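Local coordinates for protein cysteine protease-like virA (Shigella flexneri, PDB 3EB8) that is a secreted virulence effector required for entry into epithelial cells and for later spread within and between them, its proposed alpha-tubulin protease activity being disputed, at residues 321-326 against 345-350. Sequence-based numbering, arbitrary orientation.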
ATOM      1  N   ILE A 321       2.823  -0.490   6.258  1.00 45.85           N
ATOM      2  CA  ILE A 321       3.089   0.912   6.034  1.00 46.14           C
ATOM      3  C   ILE A 321       2.777   1.153   4.586  1.00 45.78           C
ATOM      4  O   ILE A 321       3.435   0.597   3.716  1.00 45.32           O
ATOM      5  CB  ILE A 321       4.568   1.249   6.287  1.00 48.37           C
ATOM      6  CG1 ILE A 321       4.966   0.867   7.705  1.00 46.62           C
ATOM      7  CG2 ILE A 321       4.838   2.710   6.031  1.00 46.69           C
ATOM      8  CD1 ILE A 321       6.402   1.171   8.011  1.00 62.37           C
ATOM      9  N   GLU A 322       1.758   1.956   4.320  1.00 46.03           N
ATOM     10  CA  GLU A 322       1.367   2.242   2.959  1.00 45.74           C
ATOM     11  C   GLU A 322       1.637   3.696   2.574  1.00 53.14           C
ATOM     12  O   GLU A 322       1.343   4.621   3.341  1.00 47.81           O
ATOM     13  CB  GLU A 322      -0.111   1.927   2.772  1.00 45.85           C
ATOM     14  CG  GLU A 322      -0.730   2.479   1.507  1.00 45.76           C
ATOM     15  CD  GLU A 322      -2.180   2.066   1.378  1.00 52.07           C
ATOM     16  OE1 GLU A 322      -2.721   1.502   2.348  1.00 55.66           O
ATOM     17  OE2 GLU A 322      -2.788   2.285   0.315  1.00 52.51           O
ATOM     18  N   THR A 323       2.206   3.891   1.386  1.00 45.64           N
ATOM     19  CA  THR A 323       2.354   5.212   0.816  1.00 45.87           C
ATOM     20  C   THR A 323       1.627   5.281  -0.510  1.00 48.71           C
ATOM     21  O   THR A 323       1.804   4.414  -1.366  1.00 49.64           O
ATOM     22  CB  THR A 323       3.802   5.548   0.546  1.00 57.86           C
ATOM     23  OG1 THR A 323       4.595   5.152   1.669  1.00 54.93           O
ATOM     24  CG2 THR A 323       3.962   7.054   0.273  1.00 46.33           C
ATOM     25  N   SER A 324       0.815   6.321  -0.672  1.00 45.93           N
ATOM     26  CA  SER A 324       0.104   6.577  -1.911  1.00 48.84           C
ATOM     27  C   SER A 324       0.458   7.966  -2.458  1.00 52.87           C
ATOM     28  O   SER A 324       0.685   8.910  -1.691  1.00 46.57           O
ATOM     29  CB  SER A 324      -1.391   6.515  -1.663  1.00 46.04           C
ATOM     30  OG  SER A 324      -1.755   7.589  -0.826  1.00 57.88           O
ATOM     31  N   TYR A 325       0.455   8.079  -3.783  1.00 45.58           N
ATOM     32  CA  TYR A 325       0.788   9.302  -4.476  1.00 45.76           C
ATOM     33  C   TYR A 325       0.413   9.238  -5.959  1.00 47.78           C
ATOM     34  O   TYR A 325       0.134   8.162  -6.515  1.00 46.43           O
ATOM     35  CB  TYR A 325       2.279   9.570  -4.364  1.00 45.77           C
ATOM     36  CG  TYR A 325       3.121   8.392  -4.749  1.00 45.14           C
ATOM     37  CD1 TYR A 325       3.600   8.240  -6.030  1.00 44.66           C
ATOM     38  CD2 TYR A 325       3.435   7.421  -3.822  1.00 45.07           C
ATOM     39  CE1 TYR A 325       4.379   7.152  -6.366  1.00 44.18           C
ATOM     40  CE2 TYR A 325       4.200   6.332  -4.146  1.00 44.58           C
ATOM     41  CZ  TYR A 325       4.676   6.194  -5.408  1.00 46.65           C
ATOM     42  OH  TYR A 325       5.458   5.098  -5.704  1.00 43.75           O
ATOM     43  N   LEU A 326       0.453  10.407  -6.592  1.00 45.52           N
ATOM     44  CA  LEU A 326       0.210  10.565  -8.018  1.00 54.10           C
ATOM     45  C   LEU A 326       1.532  10.747  -8.763  1.00 44.85           C
ATOM     46  O   LEU A 326       2.400  11.506  -8.330  1.00 74.50           O
ATOM     47  CB  LEU A 326      -0.614  11.830  -8.226  1.00 50.22           C
ATOM     48  CG  LEU A 326      -1.884  11.780  -9.051  1.00 64.54           C
ATOM     49  CD1 LEU A 326      -2.878  10.820  -8.410  1.00 55.57           C
ATOM     50  CD2 LEU A 326      -2.452  13.181  -9.107  1.00 52.94           C
ATOM     51  N   GLU A 345       5.616  16.017   0.467  1.00 52.04           N
ATOM     52  CA  GLU A 345       4.328  16.675   0.637  1.00 69.35           C
ATOM     53  C   GLU A 345       3.202  16.046  -0.176  1.00 61.27           C
ATOM     54  O   GLU A 345       2.041  16.146   0.195  1.00 54.30           O
ATOM     55  CB  GLU A 345       4.435  18.168   0.299  1.00 73.94           C
ATOM     56  CG  GLU A 345       5.378  18.469  -0.858  1.00105.76           C
ATOM     57  CD  GLU A 345       5.826  19.928  -0.905  1.00127.45           C
ATOM     58  OE1 GLU A 345       4.970  20.810  -1.149  1.00131.10           O
ATOM     59  OE2 GLU A 345       7.038  20.189  -0.708  1.00127.70           O
ATOM     60  N   SER A 346       3.524  15.414  -1.295  1.00 50.37           N
ATOM     61  CA  SER A 346       2.462  14.782  -2.079  1.00 66.65           C
ATOM     62  C   SER A 346       2.288  13.284  -1.831  1.00 58.17           C
ATOM     63  O   SER A 346       1.459  12.637  -2.479  1.00 57.83           O
ATOM     64  CB  SER A 346       2.615  15.078  -3.573  1.00 60.46           C
ATOM     65  OG  SER A 346       3.970  15.265  -3.910  1.00 71.75           O
ATOM     66  N   ARG A 347       3.051  12.736  -0.890  1.00 48.78           N
ATOM     67  CA  ARG A 347       2.866  11.335  -0.515  1.00 48.25           C
ATOM     68  C   ARG A 347       2.038  11.268   0.745  1.00 52.60           C
ATOM     69  O   ARG A 347       2.278  12.016   1.687  1.00 51.07           O
ATOM     70  CB  ARG A 347       4.188  10.615  -0.253  1.00 47.87           C
ATOM     71  CG  ARG A 347       5.204  10.682  -1.342  1.00 47.49           C
ATOM     72  CD  ARG A 347       6.497  10.144  -0.834  1.00 47.53           C
ATOM     73  NE  ARG A 347       7.595  10.834  -1.467  1.00 47.79           N
ATOM     74  CZ  ARG A 347       8.831  10.878  -0.989  1.00 50.74           C
ATOM     75  NH1 ARG A 347       9.141  10.251   0.139  1.00 48.45           N
ATOM     76  NH2 ARG A 347       9.760  11.550  -1.650  1.00 48.55           N
ATOM     77  N   GLN A 348       1.057  10.380   0.760  1.00 48.19           N
ATOM     78  CA  GLN A 348       0.332  10.116   1.988  1.00 55.08           C
ATOM     79  C   GLN A 348       0.747   8.779   2.586  1.00 48.16           C
ATOM     80  O   GLN A 348       0.801   7.748   1.899  1.00 47.40           O
ATOM     81  CB  GLN A 348      -1.161  10.144   1.761  1.00 48.68           C
ATOM     82  CG  GLN A 348      -1.951  10.086   3.036  1.00 62.73           C
ATOM     83  CD  GLN A 348      -3.429  10.160   2.757  1.00 77.06           C
ATOM     84  OE1 GLN A 348      -4.039   9.169   2.337  1.00 76.93           O
ATOM     85  NE2 GLN A 348      -4.020  11.347   2.968  1.00 61.98           N
ATOM     86  N   VAL A 349       1.037   8.819   3.874  1.00 48.72           N
ATOM     87  CA  VAL A 349       1.581   7.674   4.581  1.00 49.25           C
ATOM     88  C   VAL A 349       0.598   7.234   5.648  1.00 50.32           C
ATOM     89  O   VAL A 349       0.013   8.069   6.350  1.00 61.17           O
ATOM     90  CB  VAL A 349       2.962   8.020   5.186  1.00 55.29           C
ATOM     91  CG1 VAL A 349       3.450   6.925   6.117  1.00 48.66           C
ATOM     92  CG2 VAL A 349       3.962   8.256   4.064  1.00 48.48           C
ATOM     93  N   SER A 350       0.390   5.922   5.740  1.00 51.52           N
ATOM     94  CA  SER A 350      -0.555   5.362   6.702  1.00 55.84           C
ATOM     95  C   SER A 350       0.003   4.076   7.296  1.00 60.89           C
ATOM     96  O   SER A 350       0.833   3.430   6.675  1.00 47.42           O
ATOM     97  CB  SER A 350      -1.883   5.081   6.025  1.00 48.21           C
ATOM     98  OG  SER A 350      -1.700   4.134   4.988  1.00 57.58           O
TER
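Two antiparallel neighbours of a mixed beta sheet, strands 315-327 and 348-356, illustrate how one backbone ladder can carry two chemically different faces. Glu322 with Ser350 and Ser324 with Gln348 are the hydrogen-bonded pairs, and Thr323 with Val349 the non-hydrogen-bonded pair between them. All four bonds are of ordinary length, and the straightest, Gln348 N to Ser324 O at 2.9 Å, has an N-H...O angle of 170° and lies nearly along the C=O axis. Beside them run CA-H...O contacts, the shortest from Thr323 CA to Gln348 O at 3.2 Å.

On the face bearing Thr323 and Val349, the two segments meet through the aliphatic parts of Thr323, Val349 and Arg347. Thr323 turns CG2 anti to its backbone N, and this methyl lies alongside Arg347, 3.6 Å from Arg347 CB. Its other branch, OG1, comes 4.0 Å from Val349 CG2, so Thr323 is flanked by its direct partner and its diagonal neighbour, all three pointing the same way. The Arg347 chain bends at chi3 (-147°) as it leaves the strand pair; its NH1 bonds Leu240 O and its NH2 Ile342 O, which would help to fix the buried guanidinium group. Ile321 and Val349 pack against helix 245-265 on this face.

The other face is polar. Glu322 extends with CG anti to its backbone N (chi1 166°), and its CB passes 3.5 Å from Ser350 OG, while Glu322 OE2 is hydrogen-bonded to Ser303 OG on strand 300-312. With OG between backbone N and carbonyl carbon, Ser324 and Ser350 both meet the Gln86 amide, Ser324 OG at OE1 and Ser350 OG at NE2; Thr121 OG1 also bonds Ser350 OG. That same NE2 also reaches Gln348 O, so this carbonyl oxygen accepts two N-H groups, one from Gln86 and one from Ser324 N.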